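Local coordinates for suppressor of fused homolog (Drosophila melanogaster, PDB 6LPH), which probably sequesters transcription factors by binding them and their nuclear localization sequences, and is seen here as its N-terminal part in complex with a Fu peptide, at residues G214-N217 with F218-Q221; I184-T188 with G189-F193; K13-P16 with G17-A20. All coordinates share one frame; numbering follows the deposited sequence.

Contact 1: residues G214-N217 with F218-Q221; sequences GVLN and FLRQ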
# COMPACT_ATOMS: atom_id res chain seq x y z
N GLY A 214 -9.37 16.42 5.31
CA GLY A 214 -10.73 16.83 4.88
C GLY A 214 -11.14 16.17 3.56
O GLY A 214 -12.30 15.76 3.39
N VAL A 215 -10.21 16.06 2.61
CA VAL A 215 -10.49 15.31 1.36
C VAL A 215 -10.69 13.79 1.63
O VAL A 215 -11.61 13.18 1.07
CB VAL A 215 -9.42 15.54 0.27
CG1 VAL A 215 -9.72 14.72 -0.97
CG2 VAL A 215 -9.32 17.02 -0.09
N LEU A 216 -9.85 13.20 2.48
CA LEU A 216 -10.03 11.77 2.84
C LEU A 216 -11.39 11.54 3.49
O LEU A 216 -12.06 10.53 3.21
CB LEU A 216 -8.94 11.30 3.81
CG LEU A 216 -7.55 11.21 3.18
CD1 LEU A 216 -6.47 11.00 4.23
CD2 LEU A 216 -7.47 10.16 2.07
N ASN A 217 -11.81 12.50 4.33
CA ASN A 217 -13.09 12.41 5.00
C ASN A 217 -14.23 12.41 4.00
O ASN A 217 -15.21 11.65 4.19
CB ASN A 217 -13.29 13.55 5.99
CG ASN A 217 -12.64 13.28 7.33
OD1 ASN A 217 -12.38 12.13 7.69
ND2 ASN A 217 -12.37 14.36 8.09
N PHE A 218 -14.10 13.23 2.95
CA PHE A 218 -15.09 13.25 1.85
C PHE A 218 -15.17 11.89 1.16
O PHE A 218 -16.26 11.37 0.93
CB PHE A 218 -14.74 14.30 0.78
CG PHE A 218 -14.93 15.73 1.21
CD1 PHE A 218 -15.83 16.08 2.24
CD2 PHE A 218 -14.22 16.75 0.55
CE1 PHE A 218 -16.00 17.42 2.61
CE2 PHE A 218 -14.39 18.09 0.92
CZ PHE A 218 -15.27 18.42 1.95
N LEU A 219 -14.00 11.34 0.81
CA LEU A 219 -13.90 10.03 0.14
C LEU A 219 -14.53 8.87 0.91
O LEU A 219 -15.11 7.95 0.32
CB LEU A 219 -12.43 9.71 -0.19
CG LEU A 219 -11.70 10.65 -1.17
CD1 LEU A 219 -10.20 10.38 -1.16
CD2 LEU A 219 -12.25 10.50 -2.58
N ARG A 220 -14.43 8.93 2.24
CA ARG A 220 -14.93 7.87 3.11
C ARG A 220 -16.44 7.75 3.15
O ARG A 220 -16.96 6.74 3.64
CB ARG A 220 -14.48 8.09 4.56
CG ARG A 220 -13.07 7.69 4.90
CD ARG A 220 -12.78 8.01 6.38
NE ARG A 220 -11.36 7.76 6.72
CZ ARG A 220 -10.45 8.69 7.02
NH1 ARG A 220 -10.75 9.99 7.03
NH2 ARG A 220 -9.20 8.34 7.30
N GLN A 221 -17.12 8.78 2.67
CA GLN A 221 -18.57 8.97 2.86
C GLN A 221 -19.42 8.08 1.97
O GLN A 221 -20.58 7.85 2.26
CB GLN A 221 -18.92 10.42 2.51
CG GLN A 221 -19.69 11.16 3.57
CD GLN A 221 -18.77 11.73 4.62
OE1 GLN A 221 -18.52 12.94 4.64
NE2 GLN A 221 -18.23 10.88 5.48
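The F218 ring lies back over the carbonyl oxygen of G214, one turn earlier, in the C-terminal part of helix 201-219. The framework is the i to i+4 ladder of an alpha helix: F218 N donates to G214 O at 3.1 Å, and the next two rungs run from L219 N to V215 O and from R220 N to L216 O.

The F218 ring turns one face to G214 O, which stands 3.4 Å above the ring plane and is displaced toward the rim. With CG beside its own N and anti to the carbonyl carbon (chi1 -71°), the ring is brought back over that carbonyl. Further out it meets the ring of W210, and V240 and F241 of helix 240-243. With an alanine here the ring is gone, so W210 would probably lose an aromatic neighbour and V240 and F241 would face a gap.

On another side of the helix, L219 CD1 touches L216 CD2 at 4.2 Å and comes close to V215 CG1. V215 and L216 in turn rest on L174, which joins this side of the helix to strand 172-186.

R220 is the chain to follow outward. Its CB lies 3.7 Å from L216 O, with N217 O equally near. CG passes L216 O at 3.5 Å, and CD is already drawing away from it. The chain is extended from CG to NE and carries the guanidinium back along the helix, where NH1 comes within 3.9 Å of L216 CB. There the N217 amide reaches the guanidinium edge, the two planes inclined by 51°. N217 OD1 lies 2.8 Å from R220 NH1, but the hydrogen bond is weak, bent to 117° at the hydrogen.

Contact 2: residues I184-T188 with G189-F193; sequences IDTPT and GTVDF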
# COMPACT_ATOMS: atom_id res chain seq x y z
N ILE A 184 1.31 0.66 15.88
CA ILE A 184 1.71 -0.29 16.91
C ILE A 184 3.10 0.04 17.48
O ILE A 184 3.90 0.75 16.83
CB ILE A 184 1.75 -1.75 16.40
CG1 ILE A 184 2.90 -1.94 15.38
CG2 ILE A 184 0.40 -2.17 15.79
CD1 ILE A 184 3.03 -3.38 14.88
N ASP A 185 3.37 -0.50 18.66
CA ASP A 185 4.69 -0.41 19.26
C ASP A 185 5.34 -1.75 18.93
O ASP A 185 4.65 -2.76 18.79
CB ASP A 185 4.58 -0.26 20.78
CG ASP A 185 5.92 0.09 21.43
OD1 ASP A 185 6.82 0.57 20.71
OD2 ASP A 185 6.06 -0.08 22.66
N THR A 186 6.66 -1.75 18.77
CA THR A 186 7.39 -2.99 18.51
C THR A 186 8.67 -2.95 19.29
O THR A 186 9.04 -1.90 19.80
CB THR A 186 7.74 -3.18 17.00
OG1 THR A 186 8.90 -2.42 16.65
CG2 THR A 186 6.56 -2.80 16.08
N PRO A 187 9.36 -4.12 19.42
CA PRO A 187 10.66 -4.09 20.08
C PRO A 187 11.61 -3.06 19.49
O PRO A 187 12.43 -2.51 20.23
CB PRO A 187 11.19 -5.50 19.85
CG PRO A 187 9.96 -6.35 19.78
CD PRO A 187 8.88 -5.49 19.19
N THR A 188 11.52 -2.78 18.18
CA THR A 188 12.43 -1.78 17.58
C THR A 188 11.83 -0.36 17.49
O THR A 188 12.44 0.53 16.91
CB THR A 188 13.00 -2.20 16.21
OG1 THR A 188 11.92 -2.42 15.29
CG2 THR A 188 13.87 -3.48 16.32
N GLY A 189 10.67 -0.12 18.08
CA GLY A 189 10.10 1.22 18.01
C GLY A 189 8.69 1.24 17.49
O GLY A 189 8.10 0.19 17.25
N THR A 190 8.15 2.44 17.30
CA THR A 190 6.75 2.55 16.87
C THR A 190 6.71 2.39 15.34
O THR A 190 7.65 2.76 14.64
CB THR A 190 6.12 3.90 17.26
OG1 THR A 190 6.91 4.96 16.70
CG2 THR A 190 6.04 4.09 18.83
N VAL A 191 5.60 1.85 14.86
CA VAL A 191 5.33 1.68 13.41
C VAL A 191 3.89 2.12 13.18
O VAL A 191 2.97 1.49 13.70
CB VAL A 191 5.49 0.21 13.00
CG1 VAL A 191 5.09 -0.02 11.51
CG2 VAL A 191 6.93 -0.25 13.23
N ASP A 192 3.71 3.22 12.44
CA ASP A 192 2.38 3.65 11.96
C ASP A 192 2.13 2.90 10.65
O ASP A 192 3.04 2.79 9.84
CB ASP A 192 2.42 5.14 11.56
CG ASP A 192 2.37 6.08 12.75
OD1 ASP A 192 2.26 5.59 13.89
OD2 ASP A 192 2.42 7.32 12.54
N PHE A 193 0.92 2.43 10.38
CA PHE A 193 0.61 1.88 9.05
C PHE A 193 -0.02 2.97 8.19
O PHE A 193 -1.15 3.39 8.43
CB PHE A 193 -0.22 0.60 9.16
CG PHE A 193 0.56 -0.54 9.77
CD1 PHE A 193 0.59 -0.75 11.17
CD2 PHE A 193 1.33 -1.36 8.97
CE1 PHE A 193 1.35 -1.78 11.73
CE2 PHE A 193 2.11 -2.38 9.53
CZ PHE A 193 2.12 -2.59 10.90
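G189 O is gripped twice by T186: by the hydroxyl, T186 OG1 donating at 2.8 Å, and by the backbone, T186 N, in a weak bond bent to 128°. OG1 can do this because it stands between its own N and carbonyl carbon (chi1 81°), and from there it also accepts a weak bond from T188 N. G189 N answers with a bond of 3.0 Å to T186 O, which it approaches from well above the carbonyl plane. A side chain at G189 would run into T188 O, so glycine suits these backbone angles.

Further along, V191 N lies 2.8 Å from I184 O in a nearly straight bond. On the face that carries I184, T186 and V191, T186 CG2 touches V191 CG2 at 3.8 Å, and I184 CD1 meets the edge of the F193 ring, 3.9 Å from CE1. V191 CG1 lies over one face of that ring.

T188 OG1 ties the turn to D81 O and S98 OG. The pairs I184-V191, D185-T190 and T186-G189, with a two-residue loop of P187 and T188, make strands 172-186 and 189-199 an antiparallel beta hairpin closed by a type I turn.

Contact 3: residues K13-P16 with G17-A20; sequences KPPP and GLKA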
# COMPACT_ATOMS: atom_id res chain seq x y z
N LYS A 13 16.18 -16.66 17.57
CA LYS A 13 15.12 -15.62 17.74
C LYS A 13 15.00 -14.76 16.48
O LYS A 13 16.02 -14.25 15.99
CB LYS A 13 15.41 -14.77 18.97
N PRO A 14 13.77 -14.58 15.95
CA PRO A 14 13.52 -13.91 14.66
C PRO A 14 13.88 -12.43 14.68
O PRO A 14 14.15 -11.89 15.77
CB PRO A 14 12.00 -14.06 14.46
CG PRO A 14 11.56 -15.06 15.48
CD PRO A 14 12.50 -14.91 16.63
N PRO A 15 13.89 -11.78 13.49
CA PRO A 15 14.15 -10.35 13.54
C PRO A 15 12.96 -9.65 14.18
O PRO A 15 11.83 -9.85 13.74
CB PRO A 15 14.36 -9.95 12.07
CG PRO A 15 14.23 -11.21 11.27
CD PRO A 15 13.55 -12.23 12.13
N PRO A 16 13.22 -8.87 15.25
CA PRO A 16 12.18 -8.43 16.18
C PRO A 16 11.15 -7.46 15.59
O PRO A 16 9.97 -7.51 15.98
CB PRO A 16 12.96 -7.75 17.32
CG PRO A 16 14.41 -7.90 16.99
CD PRO A 16 14.55 -8.33 15.57
N GLY A 17 11.59 -6.59 14.69
CA GLY A 17 10.66 -5.69 14.02
C GLY A 17 9.76 -6.48 13.09
O GLY A 17 8.52 -6.34 13.12
N LEU A 18 10.37 -7.31 12.26
CA LEU A 18 9.60 -8.16 11.33
C LEU A 18 8.59 -9.02 12.12
O LEU A 18 7.40 -9.03 11.81
CB LEU A 18 10.57 -9.05 10.54
CG LEU A 18 10.31 -9.56 9.12
CD1 LEU A 18 11.14 -10.82 8.97
CD2 LEU A 18 8.87 -9.82 8.77
N LYS A 19 9.05 -9.67 13.19
CA LYS A 19 8.17 -10.54 14.01
C LYS A 19 6.95 -9.79 14.59
O LYS A 19 5.82 -10.32 14.57
CB LYS A 19 8.97 -11.25 15.13
CG LYS A 19 8.14 -12.24 15.96
CD LYS A 19 8.94 -12.89 17.09
CE LYS A 19 8.23 -14.14 17.59
NZ LYS A 19 6.82 -13.87 17.96
N ALA A 20 7.16 -8.57 15.11
CA ALA A 20 6.05 -7.74 15.65
C ALA A 20 4.97 -7.44 14.60
O ALA A 20 3.77 -7.54 14.86
CB ALA A 20 6.59 -6.43 16.18
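G17 enters the first turn of helix 16-28, for which P15 holds the N-cap position, and its N lies 3.2 Å from P16 CB of the preceding ring.

L18 comes next, with its side chain beside the P15 ring and pointing the same way; CD1 and P15 CG are 3.9 Å apart. Beyond this pair L18 packs on an aromatic side chain of the bound peptide, while its backbone bonds to L82.

K19 makes the first helical bond, K19 N to P15 O at 2.8 Å, and the N-H points almost straight at its acceptor (164°). Its CG is anti to the backbone N (chi1 -176°), which sends the aliphatic chain across the P14 ring, where K19 CD lies 3.8 Å from P14 CG and CE only slightly farther off. A bend at the last torsion then turns NZ toward D23 for a salt bridge.

A20 closes the walk: A20 N reaches P16 O at 3.1 Å from above the carbonyl plane, and A20 CB lies 3.6 Å from the same oxygen.

Chemically, prolines fit this helix start well. P15 and P16 leave no N-H in want of an acceptor. Their carbonyls accept from K19 and A20, while the P15 ring packs on L18 and the P14 ring on the K19 chain.

In the fold
Contacts 2 and 3 are neighbours, with centres 11 Å apart: the hairpin turn of 184-193 packs against the start of helix 16-28. T186 CB meets A20 CB at 3.5 Å, P187 CB meets P16 CB at 3.8 Å, and T188 OG1 lies 3.7 Å from G17 CA. Through L18, contact 3 also borders the bound peptide. Contact 1 stands apart, its centre about 27 Å from that of contact 2 and about 35 Å from that of contact 3, which lies across the chain's centre from it. The chain still joins contacts 1 and 2 simply, since strand 189-199 leads into helix 201-219, though their nearest atoms remain about 10 Å apart.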